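Local atomic coordinates of transmembrane oligosaccharyl transferase (Archaeoglobus fulgidus, PDB entry 3WAJ), a protein that is a membrane-bound oligosaccharyl transferase of the STT3/AglB family, pairing a helical transmembrane part of the GT-C type with a mixed alpha/beta C-terminal part. Residues 703-706 / 707-710; 798-801 / 802-806; 499-502 / 503-507. One frame throughout, in Å; residues are numbered along the deposited sequence.

In the fold
Along the chain the order is contact 3 (499-507), contact 1 (703-710), then contact 2 (798-806). Their centres lie 18 to 19 Å apart and none touches another. Contact 3 starts helix 501-513; the side chain of its Pro499 lies about 14 Å from the zinc ion held by Asp47, Asp161 and His163. Contact 1 spans the short helix 703-708 and the two residues after it, following strand 693-698 of the mixed sheet. Contact 2 turns the chain from strand 792-800 into strand 806-814 of a separate antiparallel sheet. The mixed sheet lies between contacts 2 and 3, which pack on its strands 693-698 and 771-776 respectively, bringing core and peripheral family regions together.

Contact 1 (703-706 / 707-710); sequences AEWK and SYSS
One face of the Trp705 indole receives the edge of the Tyr708 ring, whose CD2 sits over the middle of the bicycle, 3.4 Å from CD2 of Trp705. The pair is a T-shaped (edge-to-face) stack between residues three apart on the short helix 703-708: the planes stand at 87° and the tyrosine centroid is 4.8 Å from that of the six-membered indole ring. Trp705 CD2 lies at the edge of the Tyr708 ring, and one face of the tyrosine lies against the backbone oxygen of Glu704, which comes within 3.2 Å of Tyr708 CG, nearer the rim than the ring centre. Both aromatic side chains leave the helix with CG anti to the carbonyl carbon (chi1 -81° for Trp705, -72° for Tyr708), which lets the second ring swing its edge to the first.

Large aromatic residues suit this side of the helix because it faces helix 717-732, where Val720, Thr723 and Ala724 pack on Trp705. Their polar ends are also used, Trp705 NE1 bonding Thr742 OG1 and Tyr708 OH bonding Glu727, while the carboxylate of Glu704 turns away to the backbone N of Gly741.

Backbone bonds run through the same turn. Ser707 N donates to Ala703 O, and Tyr708 N donates at 2.8 Å to Glu704 O, the oxygen that also touches the tyrosine face. Ser709 N reaches Trp705 O at 3.0 Å and bonds only weakly to Lys706 O. Small serines fit here because a short hydroxyl can fold back on the backbone: Ser710 OG donates to Ser707 O, and Ser709 OG to Lys706 O at 2.7 Å.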
# COMPACT_ATOMS: atom_id res chain seq x y z
N ALA A 703 17.44 -0.93 14.80
CA ALA A 703 18.61 -0.06 14.72
C ALA A 703 19.10 0.52 16.07
O ALA A 703 20.29 0.48 16.38
CB ALA A 703 18.35 1.07 13.72
N GLU A 704 18.17 1.08 16.85
CA GLU A 704 18.53 1.81 18.06
C GLU A 704 19.20 0.90 19.08
O GLU A 704 20.10 1.33 19.80
CB GLU A 704 17.32 2.53 18.67
CG GLU A 704 16.26 1.60 19.26
CD GLU A 704 15.23 1.05 18.25
OE1 GLU A 704 15.28 1.41 17.03
OE2 GLU A 704 14.35 0.27 18.71
N TRP A 705 18.78 -0.37 19.11
CA TRP A 705 19.37 -1.33 20.04
C TRP A 705 20.68 -1.92 19.52
O TRP A 705 21.58 -2.27 20.30
CB TRP A 705 18.34 -2.39 20.47
CG TRP A 705 17.46 -1.85 21.56
CD1 TRP A 705 16.24 -1.23 21.41
CD2 TRP A 705 17.76 -1.81 22.96
NE1 TRP A 705 15.76 -0.83 22.64
CE2 TRP A 705 16.67 -1.17 23.61
CE3 TRP A 705 18.84 -2.24 23.73
CZ2 TRP A 705 16.63 -0.96 25.00
CZ3 TRP A 705 18.80 -2.04 25.11
CH2 TRP A 705 17.70 -1.41 25.73
N LYS A 706 20.80 -2.00 18.21
CA LYS A 706 22.06 -2.40 17.61
C LYS A 706 23.09 -1.36 18.05
O LYS A 706 24.19 -1.67 18.51
CB LYS A 706 21.93 -2.44 16.08
CG LYS A 706 23.22 -2.71 15.33
CD LYS A 706 23.67 -4.15 15.47
CE LYS A 706 24.78 -4.45 14.47
NZ LYS A 706 25.30 -5.85 14.57
N SER A 707 22.67 -0.10 17.96
CA SER A 707 23.48 1.04 18.34
C SER A 707 23.77 1.10 19.85
O SER A 707 24.91 1.32 20.25
CB SER A 707 22.80 2.32 17.84
OG SER A 707 23.30 3.45 18.50
N TYR A 708 22.76 0.86 20.68
CA TYR A 708 22.97 0.78 22.13
C TYR A 708 24.00 -0.28 22.53
O TYR A 708 24.74 -0.09 23.48
CB TYR A 708 21.67 0.44 22.87
CG TYR A 708 20.65 1.53 22.93
CD1 TYR A 708 21.02 2.86 22.85
CD2 TYR A 708 19.30 1.23 23.07
CE1 TYR A 708 20.06 3.87 22.91
CE2 TYR A 708 18.35 2.22 23.13
CZ TYR A 708 18.72 3.54 23.05
OH TYR A 708 17.75 4.51 23.11
N SER A 709 24.00 -1.41 21.83
CA SER A 709 24.73 -2.60 22.29
C SER A 709 26.23 -2.39 22.35
O SER A 709 26.94 -3.14 23.01
CB SER A 709 24.42 -3.81 21.42
OG SER A 709 25.06 -3.67 20.17
N SER A 710 26.72 -1.35 21.67
CA SER A 710 28.13 -1.00 21.76
C SER A 710 28.50 -0.43 23.13
O SER A 710 29.67 -0.28 23.44
CB SER A 710 28.50 0.00 20.67
OG SER A 710 27.97 1.27 21.01

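Contact 2 (798-801 / 802-806); sequences TIKT and NQNRT
Thr801 and Arg805 join the two arms of a beta hairpin by a backbone bond: Thr801 N donates to Arg805 O at 2.9 Å, in the carbonyl plane and nearly straight. A second bond, Asn804 N to Thr801 O at 2.7 Å, closes a type I turn, its donor standing well above the carbonyl plane. Together the two bonds make a type I turn with a G1 beta bulge. Asn804 takes the left-handed conformation at the bulge, which asparagine tolerates better than most residues.

Among side-chain bonds, Thr801 OG1 accepts from Gln803 N at 3.0 Å, an ST turn laid over the beta turn. Its chi1 of 85° sets the hydroxyl between the backbone N and the carbonyl carbon, pointing it at the turn.

Softer contacts accompany these. Lys800 and Thr806 form a non-hydrogen-bonded antiparallel pair, with Lys800 CG against Thr806 CG2 at 4.1 Å. The CA atoms of the same pair each make a CA-H...O contact, Thr806 CA to Ile799 O and Lys800 CA to Arg805 O. The extended lysine carries CE to within 3.2 Å of Asn804 OD1, and the methyl CG2 of Thr801 lies over one face of the Arg805 guanidinium.

Charge links the turn to its surroundings. Arg805 forms salt bridges with Glu698 and Asp686; Glu698 also bonds the Thr801 hydroxyl, and its backbone O accepts from Asn802 ND2 and Gln803 NE2. This grip would probably favour the charged form of the glutamate and probably helps to fix the hairpin end against strand 693-698.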
# COMPACT_ATOMS: atom_id res chain seq x y z
N THR A 798 17.45 -24.77 26.03
CA THR A 798 18.00 -23.47 25.67
C THR A 798 18.15 -23.38 24.15
O THR A 798 18.64 -24.32 23.51
CB THR A 798 19.33 -23.20 26.40
OG1 THR A 798 19.12 -23.37 27.81
CG2 THR A 798 19.84 -21.79 26.15
N ILE A 799 17.71 -22.27 23.58
CA ILE A 799 17.72 -22.08 22.13
C ILE A 799 18.67 -20.95 21.78
O ILE A 799 18.67 -19.92 22.45
CB ILE A 799 16.30 -21.75 21.60
CG1 ILE A 799 15.25 -22.71 22.18
CG2 ILE A 799 16.26 -21.72 20.06
CD1 ILE A 799 15.42 -24.17 21.75
N LYS A 800 19.49 -21.13 20.74
CA LYS A 800 20.39 -20.07 20.27
C LYS A 800 20.07 -19.65 18.83
O LYS A 800 20.01 -20.49 17.92
CB LYS A 800 21.85 -20.52 20.35
CG LYS A 800 22.88 -19.39 20.15
CD LYS A 800 24.30 -19.96 20.19
CE LYS A 800 25.36 -18.90 19.95
NZ LYS A 800 26.69 -19.49 19.55
N THR A 801 19.90 -18.35 18.61
CA THR A 801 19.53 -17.85 17.30
C THR A 801 20.79 -17.54 16.50
O THR A 801 21.87 -17.42 17.06
CB THR A 801 18.67 -16.58 17.41
OG1 THR A 801 19.52 -15.43 17.56
CG2 THR A 801 17.75 -16.67 18.63
N ASN A 802 20.63 -17.37 15.19
CA ASN A 802 21.74 -17.00 14.32
C ASN A 802 22.31 -15.62 14.61
O ASN A 802 23.20 -15.16 13.91
CB ASN A 802 21.29 -17.06 12.86
CG ASN A 802 19.99 -16.32 12.63
OD1 ASN A 802 18.99 -16.57 13.33
ND2 ASN A 802 20.00 -15.39 11.69
N GLN A 803 21.77 -14.94 15.62
CA GLN A 803 22.32 -13.66 16.08
C GLN A 803 23.06 -13.89 17.38
O GLN A 803 23.41 -12.93 18.07
CB GLN A 803 21.21 -12.64 16.31
CG GLN A 803 20.36 -12.36 15.09
CD GLN A 803 21.16 -11.80 13.95
OE1 GLN A 803 22.24 -11.22 14.14
NE2 GLN A 803 20.65 -11.97 12.73
N ASN A 804 23.27 -15.16 17.71
CA ASN A 804 23.93 -15.55 18.95
C ASN A 804 23.24 -14.94 20.17
O ASN A 804 23.89 -14.36 21.05
CB ASN A 804 25.44 -15.22 18.91
CG ASN A 804 26.17 -15.96 17.77
OD1 ASN A 804 25.82 -17.08 17.42
ND2 ASN A 804 27.17 -15.30 17.20
N ARG A 805 21.92 -15.06 20.17
CA ARG A 805 21.07 -14.68 21.30
C ARG A 805 20.42 -15.94 21.82
O ARG A 805 20.09 -16.84 21.04
CB ARG A 805 19.99 -13.69 20.85
CG ARG A 805 18.91 -13.42 21.88
CD ARG A 805 17.94 -12.35 21.37
NE ARG A 805 17.09 -12.83 20.28
CZ ARG A 805 15.90 -13.41 20.46
NH1 ARG A 805 15.42 -13.57 21.68
NH2 ARG A 805 15.20 -13.83 19.41
N THR A 806 20.25 -16.03 23.14
CA THR A 806 19.59 -17.19 23.73
C THR A 806 18.27 -16.84 24.41
O THR A 806 18.03 -15.70 24.80
CB THR A 806 20.51 -17.94 24.71
OG1 THR A 806 20.83 -17.08 25.81
CG2 THR A 806 21.78 -18.39 24.01

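Contact 3 (499-502 / 503-507); sequences PNKQ and WYDAL
Asn500 caps the start of helix 501-513, its OD1 accepting from Trp503 N at 2.9 Å with an N-H...O angle of 170°. This is the classic N-cap, and asparagine suits it because a short amide can take up an N-H that has no earlier carbonyl in the helix to bond. A chi1 of 63° sets CG between the backbone N and the carbonyl carbon, bringing OD1 to the N-H three residues ahead. The same oxygen comes to the edge of the indole, near the ring plane, 3.6 Å from Trp503 CD1.

Next come the regular helix bonds, Tyr504 N to Asn500 O, Asp505 N to Lys501 O and Ala506 N to Gln502 O. Over the first turn, Lys501 NZ and Asp505 OD2 form a salt bridge at 3.5 Å, whose hydrogen bond is weak; the lysine chain runs slantwise past OD2, its CG also 3.5 Å from that oxygen. An acidic residue so near a helix N-terminus is probably favoured by the helix dipole as well. Before the cap, Pro499 CB rests on Trp503 CB at 4.3 Å, a rigid apolar ring suited to that place.

Farther out, Tyr553 stacks on Trp503 and Trp556 meets it edge-to-face, while Gln502 NE2 bonds Tyr701 O. The turn of the indole is probably fixed in part at its polar edge, where Trp503 NE1 hydrogen-bonds to Asp611 OD2.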
# COMPACT_ATOMS: atom_id res chain seq x y z
N PRO A 499 11.23 -2.14 1.96
CA PRO A 499 11.65 -3.01 3.07
C PRO A 499 12.98 -2.54 3.69
O PRO A 499 13.83 -1.99 2.99
CB PRO A 499 11.86 -4.37 2.38
CG PRO A 499 12.24 -4.00 0.96
CD PRO A 499 11.34 -2.82 0.65
N ASN A 500 13.15 -2.73 4.99
CA ASN A 500 14.45 -2.48 5.60
C ASN A 500 15.34 -3.71 5.37
O ASN A 500 14.88 -4.75 4.88
CB ASN A 500 14.32 -2.08 7.08
CG ASN A 500 13.72 -3.19 7.99
OD1 ASN A 500 13.69 -4.37 7.63
ND2 ASN A 500 13.29 -2.79 9.19
N LYS A 501 16.62 -3.60 5.72
CA LYS A 501 17.57 -4.66 5.44
C LYS A 501 17.26 -5.96 6.18
O LYS A 501 17.47 -7.06 5.64
CB LYS A 501 19.00 -4.17 5.72
CG LYS A 501 20.06 -5.24 5.53
CD LYS A 501 21.40 -4.62 5.08
CE LYS A 501 22.51 -5.66 5.05
NZ LYS A 501 22.74 -6.19 6.41
N GLN A 502 16.74 -5.84 7.40
CA GLN A 502 16.36 -7.02 8.17
C GLN A 502 15.32 -7.85 7.43
O GLN A 502 15.48 -9.07 7.28
CB GLN A 502 15.84 -6.62 9.56
CG GLN A 502 16.90 -6.02 10.46
CD GLN A 502 16.79 -4.52 10.53
OE1 GLN A 502 16.41 -3.87 9.56
NE2 GLN A 502 17.10 -3.95 11.70
N TRP A 503 14.25 -7.19 6.98
CA TRP A 503 13.20 -7.83 6.19
C TRP A 503 13.69 -8.38 4.86
O TRP A 503 13.41 -9.52 4.50
CB TRP A 503 12.10 -6.83 5.89
CG TRP A 503 10.88 -6.92 6.76
CD1 TRP A 503 10.49 -6.03 7.73
CD2 TRP A 503 9.87 -7.94 6.71
NE1 TRP A 503 9.29 -6.44 8.28
CE2 TRP A 503 8.89 -7.61 7.68
CE3 TRP A 503 9.70 -9.11 5.94
CZ2 TRP A 503 7.77 -8.39 7.90
CZ3 TRP A 503 8.58 -9.88 6.15
CH2 TRP A 503 7.62 -9.53 7.13
N TYR A 504 14.43 -7.57 4.12
CA TYR A 504 14.89 -8.02 2.82
C TYR A 504 15.78 -9.25 2.96
O TYR A 504 15.65 -10.20 2.19
CB TYR A 504 15.60 -6.91 2.03
CG TYR A 504 16.01 -7.34 0.64
CD1 TYR A 504 15.15 -7.16 -0.45
CD2 TYR A 504 17.25 -7.93 0.41
CE1 TYR A 504 15.52 -7.56 -1.73
CE2 TYR A 504 17.64 -8.34 -0.87
CZ TYR A 504 16.77 -8.15 -1.93
OH TYR A 504 17.17 -8.56 -3.18
N ASP A 505 16.66 -9.24 3.96
CA ASP A 505 17.56 -10.40 4.16
C ASP A 505 16.80 -11.62 4.65
O ASP A 505 17.09 -12.75 4.24
CB ASP A 505 18.71 -10.07 5.13
CG ASP A 505 19.75 -9.18 4.50
OD1 ASP A 505 19.70 -9.01 3.27
OD2 ASP A 505 20.63 -8.66 5.24
N ALA A 506 15.82 -11.40 5.52
CA ALA A 506 15.00 -12.50 6.03
C ALA A 506 14.32 -13.23 4.86
O ALA A 506 14.31 -14.45 4.79
CB ALA A 506 13.97 -12.00 7.04
N LEU A 507 13.77 -12.47 3.93
CA LEU A 507 13.07 -13.05 2.79
C LEU A 507 14.00 -13.73 1.77
O LEU A 507 13.67 -14.80 1.28
CB LEU A 507 12.17 -12.01 2.12
CG LEU A 507 11.18 -11.51 3.16
CD1 LEU A 507 10.36 -10.36 2.63
CD2 LEU A 507 10.31 -12.67 3.62